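Protein disulfide-isomerase A4 (Rattus norvegicus, PDB 3EC3) catalyses the rearrangement of disulfide bonds in proteins within the endoplasmic reticulum, the present fragment holding its two noncatalytic thioredoxin-like domains, b and b'. Local coordinates at residues 163-168 and 218-223; 195-200 and 207-212. The protein carries 1 engineered substitution. All blocks are in the same frame, centred on the assembly; numbering follows the deposited sequence.

Interaction 1 (163-168 and 218-223); sequences AKDFPE and ALREFV. Unlike the reference sequence in segment 218-223: Arg-220 (reference Gln).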
# COMPACT_ATOMS: atom_id res chain seq x y z
N ALA A 163 -9.80 8.87 -1.45
CA ALA A 163 -8.83 8.45 -0.44
C ALA A 163 -8.06 9.60 0.16
O ALA A 163 -7.82 9.62 1.38
CB ALA A 163 -7.86 7.35 -1.06
N LYS A 164 -7.64 10.58 -0.64
CA LYS A 164 -6.76 11.65 -0.12
C LYS A 164 -7.49 12.52 0.88
O LYS A 164 -6.85 13.23 1.66
CB LYS A 164 -6.26 12.54 -1.24
CG LYS A 164 -7.35 13.31 -1.92
CD LYS A 164 -6.78 14.59 -2.52
CE LYS A 164 -7.66 15.07 -3.68
NZ LYS A 164 -9.05 15.20 -3.22
N ASP A 165 -8.82 12.47 0.85
CA ASP A 165 -9.66 13.31 1.73
C ASP A 165 -10.04 12.64 3.04
O ASP A 165 -10.53 13.32 3.99
CB ASP A 165 -10.92 13.72 0.98
CG ASP A 165 -10.66 14.81 -0.02
OD1 ASP A 165 -9.62 15.50 0.12
OD2 ASP A 165 -11.48 14.98 -0.94
N PHE A 166 -9.78 11.33 3.12
CA PHE A 166 -10.11 10.53 4.30
C PHE A 166 -8.91 9.74 4.80
O PHE A 166 -8.93 8.50 4.77
CB PHE A 166 -11.29 9.60 4.02
CG PHE A 166 -12.58 10.34 3.68
CD1 PHE A 166 -12.91 10.66 2.35
CD2 PHE A 166 -13.47 10.69 4.69
CE1 PHE A 166 -14.10 11.36 2.05
CE2 PHE A 166 -14.68 11.38 4.40
CZ PHE A 166 -14.99 11.71 3.08
N PRO A 167 -7.86 10.46 5.24
CA PRO A 167 -6.68 9.73 5.66
C PRO A 167 -6.95 8.81 6.85
O PRO A 167 -6.13 7.95 7.16
CB PRO A 167 -5.71 10.85 6.04
CG PRO A 167 -6.61 12.03 6.42
CD PRO A 167 -7.67 11.92 5.36
N GLU A 168 -8.07 9.03 7.53
CA GLU A 168 -8.43 8.23 8.70
C GLU A 168 -8.93 6.82 8.34
O GLU A 168 -9.04 5.93 9.23
CB GLU A 168 -9.51 8.96 9.50
CG GLU A 168 -10.84 9.11 8.73
CD GLU A 168 -10.96 10.44 7.98
OE1 GLU A 168 -9.92 11.06 7.65
OE2 GLU A 168 -12.10 10.89 7.75
N ALA A 218 -19.95 9.64 -5.92
CA ALA A 218 -20.74 8.56 -5.38
C ALA A 218 -19.95 7.84 -4.29
O ALA A 218 -20.48 7.58 -3.18
CB ALA A 218 -21.14 7.61 -6.48
N LEU A 219 -18.68 7.53 -4.57
CA LEU A 219 -17.82 6.98 -3.55
C LEU A 219 -17.67 7.93 -2.35
O LEU A 219 -17.74 7.49 -1.22
CB LEU A 219 -16.44 6.58 -4.12
CG LEU A 219 -15.48 5.93 -3.09
CD1 LEU A 219 -16.05 4.59 -2.62
CD2 LEU A 219 -14.05 5.76 -3.70
N ARG A 220 -17.47 9.22 -2.59
CA ARG A 220 -17.34 10.16 -1.46
C ARG A 220 -18.59 10.22 -0.55
O ARG A 220 -18.48 10.35 0.67
CB ARG A 220 -16.96 11.59 -1.90
CG ARG A 220 -16.17 12.32 -0.80
CD ARG A 220 -16.48 13.80 -0.63
NE ARG A 220 -16.08 14.23 0.72
CZ ARG A 220 -14.92 14.83 1.04
NH1 ARG A 220 -14.03 15.10 0.10
NH2 ARG A 220 -14.67 15.18 2.31
N GLU A 221 -19.76 10.10 -1.17
CA GLU A 221 -21.05 10.11 -0.47
C GLU A 221 -21.24 8.89 0.43
O GLU A 221 -21.73 9.01 1.56
CB GLU A 221 -22.19 10.20 -1.49
CG GLU A 221 -22.11 11.49 -2.31
CD GLU A 221 -23.27 11.67 -3.32
OE1 GLU A 221 -23.82 10.67 -3.85
OE2 GLU A 221 -23.59 12.84 -3.61
N PHE A 222 -20.85 7.73 -0.07
CA PHE A 222 -20.88 6.44 0.63
C PHE A 222 -19.99 6.44 1.88
O PHE A 222 -20.44 6.06 2.97
CB PHE A 222 -20.47 5.34 -0.37
CG PHE A 222 -20.33 3.96 0.21
CD1 PHE A 222 -19.13 3.25 0.03
CD2 PHE A 222 -21.40 3.32 0.85
CE1 PHE A 222 -18.97 1.95 0.52
CE2 PHE A 222 -21.26 2.03 1.35
CZ PHE A 222 -20.04 1.33 1.19
N VAL A 223 -18.74 6.89 1.72
CA VAL A 223 -17.80 7.06 2.84
C VAL A 223 -18.30 8.12 3.87
O VAL A 223 -18.20 7.91 5.09
CB VAL A 223 -16.37 7.40 2.33
CG1 VAL A 223 -15.42 7.77 3.47
CG2 VAL A 223 -15.80 6.21 1.48
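Phe-166 sets its CG opposite its own carbonyl carbon (chi1 -63°), sending the ring toward Val-223 and Arg-220; the chain of Arg-220 leaves with CG roughly opposite the backbone N and then bends at chi2 (-142°). The contact lies in the second thioredoxin-like domain and joins the loop between helix 149-163 and strand 170-175 to helix 216-227, the last helix of this fragment. Val-223 CG1 sits 3.6 Å from the ring centroid of Phe-166 and only 8° off its normal, a CH-pi contact over one face. Arg-220, an engineered residue replacing the glutamine of the reference sequence, reaches the same ring differently: its CG lies at the edge, in the ring plane, 3.7 Å from Phe-166 CE1, while the guanidinium lays one face over that atom. Cut back to an alanine, Phe-166 would probably leave Val-223 CG1 without its aromatic face and the Arg-220 guanidinium held mainly by Asp-165. Phe-171 of strand 170-175 touches both Phe-166 and Val-223 and ties the pair to the sheet. Asp-165 forms salt bridges with two cations: Lys-164 NZ is 3.3 Å from its OD2, and the same oxygen meets Arg-220 NH1 at 2.8 Å, near the guanidinium plane.

Interaction 2 (195-200 and 207-212); sequences VNAAIL and FAMEPE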
# COMPACT_ATOMS: atom_id res chain seq x y z
N VAL A 195 -18.23 -1.54 -11.44
CA VAL A 195 -17.42 -1.15 -10.27
C VAL A 195 -18.32 -1.05 -9.05
O VAL A 195 -19.38 -0.45 -9.12
CB VAL A 195 -16.71 0.21 -10.48
CG1 VAL A 195 -15.77 0.50 -9.31
CG2 VAL A 195 -15.92 0.21 -11.81
N ASN A 196 -17.90 -1.64 -7.94
CA ASN A 196 -18.71 -1.67 -6.72
C ASN A 196 -17.86 -1.35 -5.51
O ASN A 196 -16.63 -1.40 -5.61
CB ASN A 196 -19.34 -3.05 -6.57
CG ASN A 196 -20.47 -3.27 -7.53
OD1 ASN A 196 -21.56 -2.75 -7.34
ND2 ASN A 196 -20.22 -4.04 -8.59
N ALA A 197 -18.49 -0.98 -4.39
CA ALA A 197 -17.69 -0.57 -3.22
C ALA A 197 -18.31 -1.03 -1.91
O ALA A 197 -19.53 -1.13 -1.79
CB ALA A 197 -17.49 0.96 -3.21
N ALA A 198 -17.44 -1.35 -0.95
CA ALA A 198 -17.85 -1.71 0.40
C ALA A 198 -16.94 -1.06 1.46
O ALA A 198 -15.81 -0.62 1.17
CB ALA A 198 -17.91 -3.25 0.56
N ILE A 199 -17.45 -1.00 2.68
CA ILE A 199 -16.64 -0.62 3.82
C ILE A 199 -16.64 -1.74 4.85
O ILE A 199 -17.70 -2.22 5.25
CB ILE A 199 -17.14 0.70 4.46
CG1 ILE A 199 -17.08 1.83 3.42
CG2 ILE A 199 -16.32 1.01 5.76
CD1 ILE A 199 -17.48 3.18 3.88
N LEU A 200 -15.46 -2.14 5.30
CA LEU A 200 -15.34 -3.03 6.46
C LEU A 200 -15.01 -2.20 7.72
O LEU A 200 -14.01 -1.46 7.73
CB LEU A 200 -14.25 -4.09 6.23
CG LEU A 200 -14.03 -4.77 4.87
CD1 LEU A 200 -13.18 -6.03 5.01
CD2 LEU A 200 -15.34 -5.08 4.16
N PHE A 207 -20.51 -2.89 5.01
CA PHE A 207 -21.53 -2.03 4.41
C PHE A 207 -21.35 -2.01 2.90
O PHE A 207 -20.25 -1.74 2.42
CB PHE A 207 -21.44 -0.61 5.00
CG PHE A 207 -21.44 -0.58 6.51
CD1 PHE A 207 -20.25 -0.71 7.23
CD2 PHE A 207 -22.64 -0.46 7.21
CE1 PHE A 207 -20.26 -0.69 8.62
CE2 PHE A 207 -22.66 -0.45 8.61
CZ PHE A 207 -21.47 -0.56 9.32
N ALA A 208 -22.41 -2.30 2.15
CA ALA A 208 -22.27 -2.34 0.69
C ALA A 208 -22.83 -1.07 0.07
O ALA A 208 -23.90 -0.61 0.48
CB ALA A 208 -22.96 -3.56 0.11
N MSE A 209 -22.11 -0.50 -0.90
CA MSE A 209 -22.58 0.69 -1.61
C MSE A 209 -23.68 0.36 -2.58
O MSE A 209 -23.53 -0.52 -3.43
CB MSE A 209 -21.45 1.42 -2.36
CG MSE A 209 -21.91 2.73 -3.02
SE MSE A 209 -20.50 3.64 -3.99
CE MSE A 209 -21.09 3.47 -5.74
N GLU A 210 -24.79 1.09 -2.44
CA GLU A 210 -25.90 1.10 -3.40
C GLU A 210 -25.37 1.27 -4.82
O GLU A 210 -24.90 2.37 -5.16
CB GLU A 210 -26.83 2.26 -3.05
CG GLU A 210 -28.00 2.42 -3.96
CD GLU A 210 -29.19 1.64 -3.48
OE1 GLU A 210 -29.00 0.55 -2.89
OE2 GLU A 210 -30.32 2.12 -3.68
N PRO A 211 -25.43 0.20 -5.64
CA PRO A 211 -24.95 0.24 -7.03
C PRO A 211 -25.45 1.45 -7.81
O PRO A 211 -26.65 1.72 -7.87
CB PRO A 211 -25.51 -1.06 -7.62
CG PRO A 211 -25.53 -1.98 -6.48
CD PRO A 211 -25.95 -1.14 -5.30
N GLU A 212 -24.50 2.19 -8.37
CA GLU A 212 -24.76 3.42 -9.10
C GLU A 212 -23.64 3.54 -10.11
O GLU A 212 -22.59 2.90 -9.92
CB GLU A 212 -24.67 4.59 -8.13
CG GLU A 212 -25.08 5.94 -8.71
CD GLU A 212 -24.38 7.08 -8.01
OE1 GLU A 212 -23.63 7.82 -8.70
OE2 GLU A 212 -24.54 7.23 -6.78
O HOH W 1 -21.40 -0.76 -5.02
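A beta hairpin at the margin of the second thioredoxin-like domain brings strand 196-200 and strand 206-208 together, antiparallel; the latter is the outermost strand of a five-stranded mixed sheet. Ile-199 and Phe-207 form a hydrogen-bonded pair: Ile-199 N reaches Phe-207 O at 2.9 Å, and Phe-207 N returns to Ile-199 O at the same 2.9 Å, both donors in the plane of the accepting carbonyl. Ala-198 and Ala-208 follow as a non-hydrogen-bonded pair, where Ala-198 CA also approaches Phe-207 O at 3.1 Å in a CA-H...O contact. That carbonyl therefore has two neighbours on the facing strand.

Beyond this point the match becomes one-sided. Met-209 N still donates to Ala-197 O at 2.8 Å, a nearly straight bond (163° at the hydrogen), with the donor tilted 21° from the carbonyl plane. The reverse link, from Ala-197 N to Met-209 O, is made through a water that accepts from the former and donates to the latter, consistent with the chains parting here; the nearest CA atoms are 5.1 Å apart at the hydrogen-bonded Ile-199 and Phe-207 but 6.5 Å at Asn-196 and Pro-211.

Ile-199 and Phe-207 share one face of the sheet, and Ile-199 packs there against Phe-222 and Phe-226 of helix 216-227. Met-209, a selenomethionine, carries its CG trans to the backbone N (chi1 -176°), which runs the chain past Ala-197 CB, 4.1 Å from SE, and its side chain also touches Phe-222. Ser-191 OG is hydrogen-bonded to Asn-196 OD1, the oxygen that also receives the second hydrogen of the bridging water, at 3.1 Å.

In the fold
The two contacts lie about 12 Å apart, centre to centre, with interaction 2 nested along the chain inside the loop that interaction 1 closes. Helix 216-227 links them: Val-223 and the far end of Arg-220 meet the 163-168 loop, whereas Phe-222 meets the hairpin. Phe-222 CE1 lies 3.5 Å from Ile-199 CG1, and Phe-222 CZ comes within 3.3 Å of Phe-207 O and 3.5 Å of Met-209 N, so the ring covers backbone atoms that pair the strands. Ala-218 CB, one turn earlier, approaches Glu-212 OE1 at 3.3 Å. Both contacts thus belong to the sheet-helix framework of one noncatalytic domain; neither is part of a redox-active site.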